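Protein FimX (Pseudomonas aeruginosa PAO1, PDB 3HV8) carries an EAL domain, a TIM-like barrel of strands ringed by helices, which holds the ligand C2E in a pocket. Local coordinates at residues 197-202 and 209-214; 222-227 and 243-248; 166-171 and 189-194; 50-55 and 108-113. All coordinates share one frame; numbering follows the deposited sequence.

Interaction 1 (197-202 and 209-214); sequences SFVQDL and EILKGL
Of the backbone oxygens bonded within these segments, Glu209 O has the shortest bond, a single one, from Gly213 N one helical turn on at 2.9 Å. Across the contact itself the two segments meet through apolar groups, with Phe198 at the centre. Its ring carries Leu214 CD2 over one face, that methyl lying 3.8 Å from the centroid of the Phe198 ring and only 3° off the ring normal, a well-centred CH-pi contact. Leu214 reaches this place because its CG stands anti to the backbone N (chi1 -176°). Ile210 CG2 comes to the ring edge instead, in the plane, 3.7 Å from Phe198 CE1. The loop leaves strand 191-194 and folds against helix 205-220 within one beta-alpha unit of the barrel. Leu211 makes the remaining contacts: its CD1 approaches Phe198 CB at 4.2 Å, while its CD2 meets Leu202 CD2 at 3.9 Å, the two leucines crossing at about a right angle, with Val199 CG1 a little farther off. Val199 and Leu202 also touch Val235 on helix 233-242, and Leu211 and Leu214 rest on Ile194 of the preceding strand.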
# COMPACT_ATOMS: atom_id res chain seq x y z
N SER A 197 -11.33 -7.27 6.98
CA SER A 197 -12.57 -7.93 7.40
C SER A 197 -12.45 -9.45 7.39
O SER A 197 -13.13 -10.14 8.16
CB SER A 197 -13.74 -7.49 6.52
OG SER A 197 -13.56 -7.89 5.17
N PHE A 198 -11.57 -9.98 6.55
CA PHE A 198 -11.46 -11.43 6.39
C PHE A 198 -10.77 -12.13 7.55
O PHE A 198 -10.84 -13.36 7.65
CB PHE A 198 -10.77 -11.80 5.08
CG PHE A 198 -11.62 -11.57 3.87
CD1 PHE A 198 -12.54 -12.52 3.46
CD2 PHE A 198 -11.49 -10.40 3.13
CE1 PHE A 198 -13.33 -12.30 2.34
CE2 PHE A 198 -12.28 -10.18 2.01
CZ PHE A 198 -13.20 -11.13 1.62
N VAL A 199 -10.11 -11.38 8.42
CA VAL A 199 -9.48 -12.02 9.58
C VAL A 199 -10.24 -11.76 10.88
O VAL A 199 -9.73 -12.00 11.97
CB VAL A 199 -7.98 -11.67 9.76
CG1 VAL A 199 -7.19 -12.18 8.57
CG2 VAL A 199 -7.79 -10.18 9.96
N GLN A 200 -11.47 -11.28 10.76
CA GLN A 200 -12.31 -11.11 11.93
C GLN A 200 -13.13 -12.39 12.10
O GLN A 200 -13.44 -13.08 11.12
CB GLN A 200 -13.23 -9.89 11.79
CG GLN A 200 -12.55 -8.63 11.27
CD GLN A 200 -11.39 -8.18 12.14
OE1 GLN A 200 -10.36 -7.70 11.64
NE2 GLN A 200 -11.54 -8.33 13.45
N ASP A 201 -13.45 -12.73 13.34
CA ASP A 201 -14.32 -13.88 13.63
C ASP A 201 -13.82 -15.19 13.02
O ASP A 201 -14.59 -15.95 12.43
CB ASP A 201 -15.75 -13.58 13.16
CG ASP A 201 -16.27 -12.25 13.69
OD1 ASP A 201 -16.99 -11.55 12.95
OD2 ASP A 201 -15.95 -11.89 14.85
N LEU A 202 -12.52 -15.45 13.17
CA LEU A 202 -11.89 -16.63 12.61
C LEU A 202 -12.09 -17.86 13.50
O LEU A 202 -11.56 -18.94 13.22
CB LEU A 202 -10.40 -16.38 12.38
CG LEU A 202 -10.07 -15.54 11.15
CD1 LEU A 202 -8.57 -15.37 10.99
CD2 LEU A 202 -10.68 -16.18 9.91
N GLU A 209 -12.84 -20.95 6.30
CA GLU A 209 -12.97 -21.50 4.95
C GLU A 209 -12.95 -20.41 3.89
O GLU A 209 -12.31 -20.56 2.86
CB GLU A 209 -14.26 -22.32 4.81
CG GLU A 209 -14.28 -23.61 5.62
CD GLU A 209 -15.59 -24.36 5.49
OE1 GLU A 209 -15.70 -25.48 6.04
OE2 GLU A 209 -16.53 -23.84 4.84
N ILE A 210 -13.67 -19.32 4.14
CA ILE A 210 -13.68 -18.19 3.22
C ILE A 210 -12.27 -17.63 3.03
O ILE A 210 -11.85 -17.37 1.90
CB ILE A 210 -14.64 -17.08 3.70
CG1 ILE A 210 -16.09 -17.51 3.46
CG2 ILE A 210 -14.34 -15.76 2.96
CD1 ILE A 210 -17.12 -16.52 3.97
N LEU A 211 -11.54 -17.46 4.13
CA LEU A 211 -10.19 -16.93 4.07
C LEU A 211 -9.25 -17.87 3.32
O LEU A 211 -8.47 -17.45 2.46
CB LEU A 211 -9.66 -16.69 5.49
CG LEU A 211 -8.21 -16.25 5.66
CD1 LEU A 211 -7.96 -14.91 4.97
CD2 LEU A 211 -7.88 -16.15 7.14
N LYS A 212 -9.34 -19.16 3.64
CA LYS A 212 -8.52 -20.17 2.98
C LYS A 212 -8.79 -20.22 1.47
O LYS A 212 -7.85 -20.28 0.68
CB LYS A 212 -8.75 -21.55 3.61
CG LYS A 212 -7.97 -21.76 4.88
CD LYS A 212 -8.05 -23.21 5.34
CE LYS A 212 -9.03 -23.39 6.48
NZ LYS A 212 -8.49 -22.84 7.76
N GLY A 213 -10.06 -20.18 1.08
CA GLY A 213 -10.42 -20.21 -0.33
C GLY A 213 -9.92 -18.99 -1.11
O GLY A 213 -9.51 -19.09 -2.26
N LEU A 214 -9.97 -17.84 -0.46
CA LEU A 214 -9.53 -16.60 -1.08
C LEU A 214 -8.03 -16.65 -1.35
O LEU A 214 -7.58 -16.37 -2.47
CB LEU A 214 -9.86 -15.44 -0.14
CG LEU A 214 -9.56 -14.04 -0.63
CD1 LEU A 214 -10.33 -13.78 -1.91
CD2 LEU A 214 -9.96 -13.03 0.44

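Interaction 2 (222-227 and 243-248); sequences QKLSIV and GATYIQ
Ser225 O accepts two donors from the neighbouring segment. Thr245 OG1 donates at 2.8 Å to Ser225 O, in the carbonyl plane and on a lone pair, and Tyr246 N reaches the same oxygen at 3.0 Å, nearly along the C=O axis but in a bent hydrogen bond (N-H...O 133°). The Ser225 hydroxyl is used as well: Thr245 N donates to Ser225 OG at 3.0 Å, and His219 NE2 is its second partner. OG is put there by a chi1 of 55°, between the backbone N and the carbonyl carbon. Farther along, the contact continues as a short parallel pairing, Val227 N to Tyr246 O at 2.9 Å and Gln248 N to Val227 O at 3.1 Å, with both donors above the carbonyl planes. These are the two strands of a beta-alpha-beta unit connected by helix 233-242, whose end is a Schellman motif at Gly243. Ile226 CG1 lies against Tyr246 CB at 3.9 Å on their shared face; Val227, on the opposite face with Ile247, touches Ala244 CB of the preceding loop through CG2 at 3.9 Å. The Gln248 amide is satisfied at both ends, NE2 by Glu52 OE1 and OE1 by Lys193 NZ.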
# COMPACT_ATOMS: atom_id res chain seq x y z
N GLN A 222 -1.27 -16.92 -9.25
CA GLN A 222 0.14 -16.59 -9.11
C GLN A 222 0.36 -15.19 -8.54
O GLN A 222 1.35 -14.52 -8.85
CB GLN A 222 0.88 -16.80 -10.43
CG GLN A 222 1.05 -18.28 -10.76
CD GLN A 222 0.86 -18.58 -12.22
OE1 GLN A 222 0.44 -19.68 -12.60
NE2 GLN A 222 1.14 -17.59 -13.07
N LYS A 223 -0.56 -14.77 -7.68
CA LYS A 223 -0.42 -13.51 -6.96
C LYS A 223 0.07 -13.78 -5.55
O LYS A 223 -0.37 -14.75 -4.91
CB LYS A 223 -1.76 -12.79 -6.89
CG LYS A 223 -2.42 -12.52 -8.24
CD LYS A 223 -1.48 -11.82 -9.20
CE LYS A 223 -2.24 -11.39 -10.47
NZ LYS A 223 -1.32 -10.81 -11.46
N LEU A 224 0.98 -12.95 -5.08
CA LEU A 224 1.45 -13.02 -3.69
C LEU A 224 0.41 -12.44 -2.74
O LEU A 224 0.03 -11.28 -2.87
CB LEU A 224 2.75 -12.25 -3.53
CG LEU A 224 3.89 -12.73 -4.43
CD1 LEU A 224 4.94 -11.66 -4.60
CD2 LEU A 224 4.48 -13.99 -3.83
N SER A 225 -0.05 -13.24 -1.79
CA SER A 225 -1.04 -12.76 -0.83
C SER A 225 -0.40 -12.04 0.35
O SER A 225 0.63 -12.47 0.89
CB SER A 225 -1.88 -13.93 -0.32
OG SER A 225 -1.06 -14.97 0.20
N ILE A 226 -1.01 -10.92 0.74
CA ILE A 226 -0.63 -10.24 1.98
C ILE A 226 -1.89 -10.16 2.83
O ILE A 226 -2.93 -9.70 2.37
CB ILE A 226 -0.14 -8.79 1.72
CG1 ILE A 226 1.03 -8.78 0.73
CG2 ILE A 226 0.21 -8.15 3.05
CD1 ILE A 226 1.44 -7.37 0.25
N VAL A 227 -1.82 -10.64 4.07
CA VAL A 227 -2.96 -10.56 4.96
C VAL A 227 -2.65 -9.64 6.12
O VAL A 227 -1.74 -9.90 6.90
CB VAL A 227 -3.37 -11.94 5.50
CG1 VAL A 227 -4.60 -11.81 6.37
CG2 VAL A 227 -3.66 -12.88 4.34
N GLY A 243 -1.57 -20.58 4.23
CA GLY A 243 -0.61 -20.40 3.15
C GLY A 243 -0.31 -18.96 2.73
O GLY A 243 0.37 -18.74 1.73
N ALA A 244 -0.78 -17.99 3.50
CA ALA A 244 -0.50 -16.58 3.20
C ALA A 244 1.00 -16.37 2.93
O ALA A 244 1.84 -16.88 3.68
CB ALA A 244 -0.92 -15.71 4.36
N THR A 245 1.35 -15.62 1.89
CA THR A 245 2.78 -15.39 1.64
C THR A 245 3.40 -14.31 2.53
O THR A 245 4.59 -14.37 2.83
CB THR A 245 3.15 -15.16 0.16
OG1 THR A 245 2.15 -14.37 -0.46
CG2 THR A 245 3.22 -16.49 -0.58
N TYR A 246 2.58 -13.33 2.94
CA TYR A 246 3.01 -12.26 3.82
C TYR A 246 1.90 -11.90 4.79
O TYR A 246 0.71 -12.07 4.48
CB TYR A 246 3.32 -10.96 3.04
CG TYR A 246 4.38 -11.07 1.98
CD1 TYR A 246 5.70 -10.73 2.24
CD2 TYR A 246 4.05 -11.45 0.68
CE1 TYR A 246 6.68 -10.82 1.25
CE2 TYR A 246 5.01 -11.55 -0.30
CZ TYR A 246 6.32 -11.21 -0.01
OH TYR A 246 7.29 -11.29 -1.00
N ILE A 247 2.32 -11.41 5.95
CA ILE A 247 1.38 -10.88 6.94
C ILE A 247 1.83 -9.52 7.49
O ILE A 247 3.00 -9.13 7.36
CB ILE A 247 1.14 -11.89 8.09
CG1 ILE A 247 2.47 -12.23 8.77
CG2 ILE A 247 0.40 -13.13 7.57
CD1 ILE A 247 2.29 -13.12 10.02
N GLN A 248 0.89 -8.81 8.08
CA GLN A 248 1.13 -7.50 8.64
C GLN A 248 0.12 -7.28 9.76
O GLN A 248 -1.00 -7.81 9.70
CB GLN A 248 0.92 -6.43 7.55
CG GLN A 248 1.41 -5.05 7.94
CD GLN A 248 0.87 -3.99 7.00
OE1 GLN A 248 -0.32 -3.97 6.69
NE2 GLN A 248 1.73 -3.10 6.57

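Interaction 3 (166-171 and 189-194); sequences HCQAAI and VQFIKI
Two neighbouring parallel strands of the barrel sheet, 168-171 and 191-194, meet here at an angle of 25°, and the chain between them contains no helix. At the downstream end the ladder is regular: Ile171 N donates to Phe191 O at 3.2 Å, and Lys193 N to Ile171 O at 2.8 Å in an almost straight bond (174°). Upstream, a side chain stands in for backbone. Gln190, bent at chi2 (84°), turns its amide toward the edge of strand 168-171 so that OE1 takes the N-H of Ala169 at 2.9 Å, in the plane of the amide. The rotation of that amide is fixed by its other end, because a water accepts from Gln190 NE2 and donates to Cys167 O. Ala169 O in turn receives Gln190 N at 3.0 Å, and Phe191 N adds a weak bond. Such inter-strand ladders make up the wall of the barrel, and the side chains sort onto its two faces. On the face of Ala170 and Phe191 the CB atoms of these two residues touch, and Gln168 OE1 lies in the ring plane at the edge, 3.7 Å from Phe191 CE2; the same oxygen is held by Lys106 NZ. On the face of Ile171 and Ile192 these side chains run side by side, Ile171 CB against Ile192 CD1 at 3.8 Å, and Val189 CG1 closes in on Ile171 CD1 at 4.0 Å. Lys193 extends away from the pair, its NZ salt-bridged to Glu52 OE1 with Gln248 as a second partner, and its side chain lies about 5 Å from C2E.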
# COMPACT_ATOMS: atom_id res chain seq x y z
N HIS A 166 9.95 -0.72 -14.10
CA HIS A 166 10.48 -1.68 -13.12
C HIS A 166 10.05 -1.38 -11.68
O HIS A 166 10.80 -1.55 -10.72
CB HIS A 166 12.00 -1.80 -13.23
CG HIS A 166 12.48 -1.89 -14.64
ND1 HIS A 166 13.28 -0.93 -15.23
CD2 HIS A 166 12.24 -2.82 -15.60
CE1 HIS A 166 13.52 -1.27 -16.48
NE2 HIS A 166 12.90 -2.41 -16.73
N CYS A 167 8.83 -0.87 -11.56
CA CYS A 167 8.17 -0.81 -10.27
C CYS A 167 7.17 -1.93 -10.24
O CYS A 167 6.84 -2.52 -11.27
CB CYS A 167 7.46 0.53 -10.08
SG CYS A 167 8.57 1.94 -10.06
N GLN A 168 6.68 -2.24 -9.05
CA GLN A 168 5.64 -3.24 -8.90
C GLN A 168 4.34 -2.59 -8.44
O GLN A 168 4.31 -1.38 -8.15
CB GLN A 168 6.08 -4.28 -7.89
CG GLN A 168 7.18 -5.21 -8.42
CD GLN A 168 7.71 -6.13 -7.35
OE1 GLN A 168 8.10 -5.69 -6.28
NE2 GLN A 168 7.75 -7.42 -7.64
N ALA A 169 3.27 -3.37 -8.40
CA ALA A 169 1.98 -2.87 -7.95
C ALA A 169 1.20 -3.90 -7.14
O ALA A 169 1.45 -5.12 -7.23
CB ALA A 169 1.14 -2.35 -9.13
N ALA A 170 0.28 -3.39 -6.34
CA ALA A 170 -0.54 -4.20 -5.46
C ALA A 170 -1.95 -3.66 -5.43
O ALA A 170 -2.16 -2.44 -5.57
CB ALA A 170 0.01 -4.18 -4.04
N ILE A 171 -2.93 -4.54 -5.25
CA ILE A 171 -4.28 -4.10 -4.93
C ILE A 171 -4.52 -4.38 -3.46
O ILE A 171 -4.29 -5.51 -3.01
CB ILE A 171 -5.34 -4.86 -5.75
CG1 ILE A 171 -5.03 -4.75 -7.25
CG2 ILE A 171 -6.75 -4.36 -5.39
CD1 ILE A 171 -4.92 -3.33 -7.73
N VAL A 189 -0.26 -6.54 -11.62
CA VAL A 189 -0.00 -6.48 -10.19
C VAL A 189 0.60 -7.79 -9.72
O VAL A 189 0.28 -8.86 -10.25
CB VAL A 189 -1.28 -6.15 -9.38
CG1 VAL A 189 -1.83 -4.78 -9.75
CG2 VAL A 189 -2.33 -7.22 -9.58
N GLN A 190 1.48 -7.70 -8.74
CA GLN A 190 2.17 -8.88 -8.24
C GLN A 190 1.68 -9.26 -6.85
O GLN A 190 1.76 -10.43 -6.46
CB GLN A 190 3.68 -8.66 -8.22
CG GLN A 190 4.30 -8.43 -9.60
CD GLN A 190 4.19 -7.00 -10.05
OE1 GLN A 190 3.96 -6.10 -9.24
NE2 GLN A 190 4.35 -6.77 -11.35
N PHE A 191 1.19 -8.28 -6.09
CA PHE A 191 0.77 -8.53 -4.71
C PHE A 191 -0.71 -8.22 -4.56
O PHE A 191 -1.20 -7.24 -5.15
CB PHE A 191 1.51 -7.62 -3.71
CG PHE A 191 3.03 -7.76 -3.71
CD1 PHE A 191 3.67 -8.56 -2.77
CD2 PHE A 191 3.80 -7.01 -4.58
CE1 PHE A 191 5.07 -8.65 -2.76
CE2 PHE A 191 5.19 -7.09 -4.57
CZ PHE A 191 5.83 -7.91 -3.65
N ILE A 192 -1.40 -8.99 -3.74
CA ILE A 192 -2.80 -8.70 -3.43
C ILE A 192 -2.97 -8.73 -1.92
O ILE A 192 -2.69 -9.76 -1.26
CB ILE A 192 -3.76 -9.73 -4.07
CG1 ILE A 192 -3.65 -9.73 -5.60
CG2 ILE A 192 -5.18 -9.47 -3.62
CD1 ILE A 192 -4.17 -8.42 -6.26
N LYS A 193 -3.41 -7.60 -1.37
CA LYS A 193 -3.52 -7.45 0.07
C LYS A 193 -5.00 -7.51 0.37
O LYS A 193 -5.78 -6.66 -0.08
CB LYS A 193 -2.92 -6.12 0.51
CG LYS A 193 -2.88 -5.91 2.02
CD LYS A 193 -2.11 -4.63 2.32
CE LYS A 193 -1.81 -4.56 3.79
NZ LYS A 193 -1.16 -3.25 4.11
N ILE A 194 -5.41 -8.54 1.09
CA ILE A 194 -6.84 -8.75 1.30
C ILE A 194 -7.38 -7.84 2.40
O ILE A 194 -6.64 -7.37 3.27
CB ILE A 194 -7.19 -10.23 1.58
CG1 ILE A 194 -6.72 -10.66 2.97
CG2 ILE A 194 -6.62 -11.14 0.47
CD1 ILE A 194 -7.28 -12.03 3.38
O HOH W 1 5.02 -4.12 -12.38

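Interaction 4 (50-55 and 108-113); sequences NYEVLL and FVHLSS. With C2E (9,9'-[(2R,3R,3aS,5S,7aR,9R,10R,10aS,12S,14aR)-3,5,10,12-tetrahydroxy-5,12-dioxidooctahydro-2H,7H-difuro[3,2-d:3',2'-j][1,3,7,9,2,8]tetraoxadiphosphacyclododecine-2,9-diyl]bis(2-amino-1,9-dihydro-6H-purin-6-one)), chain B.
The His110 ring carries C2E C2A over the centre of one face, 3.7 Å above its plane, while Leu54 CD2 and Val53 O lie at its edge. The Phe108 ring is met at its edge by Asn50 ND2, 3.8 Å from Phe108 CE2, with the amide turned 83° to the ring; this nitrogen is buried without a polar partner. The parallel strands that carry these groups, 50-55 and 108-110, are joined by Phe108 N to Tyr51 O at 2.8 Å and by an almost straight bond from Val53 N to Phe108 O (175°). Where they diverge, a water takes over: it accepts from His110 N and donates to both Val53 O and C2E O61. Two residues beyond Val53, Leu55 N donates directly to C2E N71 at 3.0 Å, within the C2E pocket. Glu52, extended with CG anti to the backbone N, brings OE2 to within 2.8 Å of His110 NE2, a weak, bent bond (124°). Gln142 NE2 also holds OE2, and Gln248 holds OE1; with Lys193 close by, the carboxylate is probably ionised, and that charge would in turn favour a proton on His110 NE2 beside the ligand.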
# COMPACT_ATOMS: atom_id res chain seq x y z
N ASN A 50 10.46 -5.58 3.65
CA ASN A 50 9.33 -4.83 3.11
C ASN A 50 8.69 -3.95 4.18
O ASN A 50 8.44 -4.42 5.30
CB ASN A 50 8.26 -5.78 2.55
CG ASN A 50 8.77 -6.67 1.42
OD1 ASN A 50 8.86 -7.88 1.55
ND2 ASN A 50 9.10 -6.06 0.30
N TYR A 51 8.39 -2.69 3.84
CA TYR A 51 7.56 -1.85 4.71
C TYR A 51 6.48 -1.15 3.91
O TYR A 51 6.71 -0.74 2.75
CB TYR A 51 8.38 -0.73 5.35
CG TYR A 51 9.43 -1.14 6.35
CD1 TYR A 51 9.15 -1.13 7.71
CD2 TYR A 51 10.70 -1.49 5.93
CE1 TYR A 51 10.13 -1.47 8.64
CE2 TYR A 51 11.68 -1.82 6.85
CZ TYR A 51 11.38 -1.82 8.20
OH TYR A 51 12.36 -2.15 9.12
N GLU A 52 5.31 -0.99 4.51
CA GLU A 52 4.29 -0.10 3.99
C GLU A 52 4.50 1.30 4.53
O GLU A 52 4.75 1.48 5.73
CB GLU A 52 2.89 -0.60 4.38
CG GLU A 52 1.78 0.27 3.83
CD GLU A 52 0.41 -0.21 4.27
OE1 GLU A 52 0.32 -1.03 5.22
OE2 GLU A 52 -0.58 0.21 3.64
N VAL A 53 4.40 2.27 3.65
CA VAL A 53 4.46 3.69 4.00
C VAL A 53 3.05 4.21 4.32
O VAL A 53 2.10 3.98 3.57
CB VAL A 53 5.06 4.50 2.84
CG1 VAL A 53 5.05 5.99 3.16
CG2 VAL A 53 6.49 4.01 2.53
N LEU A 54 2.91 4.88 5.46
CA LEU A 54 1.65 5.46 5.89
C LEU A 54 1.85 6.92 6.24
O LEU A 54 2.83 7.29 6.90
CB LEU A 54 1.08 4.71 7.09
CG LEU A 54 0.74 3.24 6.83
CD1 LEU A 54 0.57 2.46 8.12
CD2 LEU A 54 -0.48 3.09 5.94
N LEU A 55 0.93 7.76 5.79
CA LEU A 55 1.09 9.22 5.89
C LEU A 55 0.42 9.84 7.11
O LEU A 55 -0.71 9.48 7.44
CB LEU A 55 0.49 9.87 4.65
CG LEU A 55 0.60 11.40 4.61
CD1 LEU A 55 2.07 11.82 4.54
CD2 LEU A 55 -0.16 11.93 3.42
N PHE A 108 6.00 -0.16 0.06
CA PHE A 108 4.64 -0.18 -0.49
C PHE A 108 4.03 1.19 -0.27
O PHE A 108 3.92 1.65 0.88
CB PHE A 108 3.80 -1.24 0.23
CG PHE A 108 4.15 -2.66 -0.15
CD1 PHE A 108 3.24 -3.44 -0.87
CD2 PHE A 108 5.36 -3.22 0.22
CE1 PHE A 108 3.55 -4.75 -1.22
CE2 PHE A 108 5.67 -4.52 -0.14
CZ PHE A 108 4.76 -5.29 -0.85
N VAL A 109 3.68 1.87 -1.37
CA VAL A 109 3.26 3.26 -1.31
C VAL A 109 1.87 3.41 -1.90
O VAL A 109 1.62 2.98 -3.04
CB VAL A 109 4.26 4.15 -2.09
CG1 VAL A 109 3.77 5.61 -2.16
CG2 VAL A 109 5.65 4.06 -1.48
N HIS A 110 0.96 4.02 -1.16
CA HIS A 110 -0.41 4.23 -1.60
C HIS A 110 -0.51 5.27 -2.71
O HIS A 110 0.24 6.26 -2.73
CB HIS A 110 -1.26 4.72 -0.43
CG HIS A 110 -1.55 3.68 0.60
ND1 HIS A 110 -2.47 2.68 0.41
CD2 HIS A 110 -1.05 3.51 1.85
CE1 HIS A 110 -2.53 1.93 1.50
NE2 HIS A 110 -1.67 2.40 2.38
N LEU A 111 -1.46 5.05 -3.62
CA LEU A 111 -1.87 6.07 -4.59
C LEU A 111 -3.34 6.40 -4.40
O LEU A 111 -4.19 5.49 -4.31
CB LEU A 111 -1.64 5.58 -6.02
CG LEU A 111 -0.18 5.38 -6.40
CD1 LEU A 111 -0.12 4.84 -7.84
CD2 LEU A 111 0.65 6.67 -6.25
N SER A 112 -3.68 7.68 -4.38
CA SER A 112 -5.08 8.08 -4.39
C SER A 112 -5.68 7.92 -5.79
O SER A 112 -4.96 7.78 -6.78
CB SER A 112 -5.22 9.55 -3.96
OG SER A 112 -4.71 10.40 -4.97
N SER A 113 -7.01 7.95 -5.87
CA SER A 113 -7.67 7.86 -7.17
C SER A 113 -7.28 9.02 -8.08
O SER A 113 -7.26 8.87 -9.30
CB SER A 113 -9.18 7.79 -7.00
OG SER A 113 -9.68 9.01 -6.47
P1 C2E B . -5.35 1.16 4.67
O2P C2E B . -5.31 -0.07 3.66
O1P C2E B . -6.57 0.98 5.49
O5' C2E B . -4.17 1.18 5.74
C5' C2E B . -4.31 0.33 6.90
C4' C2E B . -4.86 1.06 8.14
O4' C2E B . -4.89 0.13 9.25
C3' C2E B . -3.81 2.10 8.51
O3' C2E B . -4.46 3.28 9.00
C2' C2E B . -2.93 1.40 9.57
O2' C2E B . -2.34 2.29 10.50
C1' C2E B . -3.97 0.52 10.27
N9 C2E B . -3.44 -0.68 10.90
C8 C2E B . -2.21 -1.27 10.67
N7 C2E B . -2.16 -2.43 11.29
C5 C2E B . -3.34 -2.62 11.96
C6 C2E B . -3.84 -3.65 12.78
O6 C2E B . -3.21 -4.69 13.01
N1 C2E B . -5.06 -3.47 13.29
C2 C2E B . -5.80 -2.36 13.04
N2 C2E B . -7.05 -2.25 13.60
N3 C2E B . -5.35 -1.39 12.28
C4 C2E B . -4.14 -1.50 11.72
P11 C2E B . -3.93 4.69 8.45
O21 C2E B . -4.73 5.82 9.19
O11 C2E B . -2.46 4.79 8.56
O5A C2E B . -4.27 4.66 6.90
C5A C2E B . -5.65 4.58 6.50
C4A C2E B . -5.77 4.74 4.99
O4A C2E B . -5.27 6.02 4.60
C3A C2E B . -4.96 3.73 4.17
O3A C2E B . -5.66 2.52 3.93
C2A C2E B . -4.85 4.48 2.84
O2A C2E B . -6.10 4.40 2.12
C1A C2E B . -4.72 5.93 3.30
N91 C2E B . -3.30 6.27 3.37
C81 C2E B . -2.44 6.14 4.42
N71 C2E B . -1.26 6.57 4.05
C51 C2E B . -1.34 7.07 2.77
C61 C2E B . -0.44 7.69 1.88
O61 C2E B . 0.77 7.82 2.11
N11 C2E B . -0.96 8.05 0.68
C21 C2E B . -2.27 7.85 0.34
N21 C2E B . -2.70 8.21 -0.91
N31 C2E B . -3.11 7.26 1.15
C41 C2E B . -2.66 6.89 2.35
O HOH W 2 1.87 5.36 1.21

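In the fold
From the N terminus, interaction 4 closes first and spans the longest stretch, pairing 50-55 with 108-113 across 52 intervening residues. Interaction 3 then closes the loop between strands 168-174 and 191-194. Interaction 1 follows at once, folding the loop after 191-194 onto helix 205-220, and interaction 2 closes the unit from strand 224-227 to strand 246-247. The four lie in series, none nested or crossing. Interactions 2, 3 and 4 share one sheet and meet at its polar interior, where Glu52, Lys193 and Gln248 join all three. Interaction 1 stands outside it, touching interaction 3 through Ile194 and interaction 2 where Val199 packs on Val227.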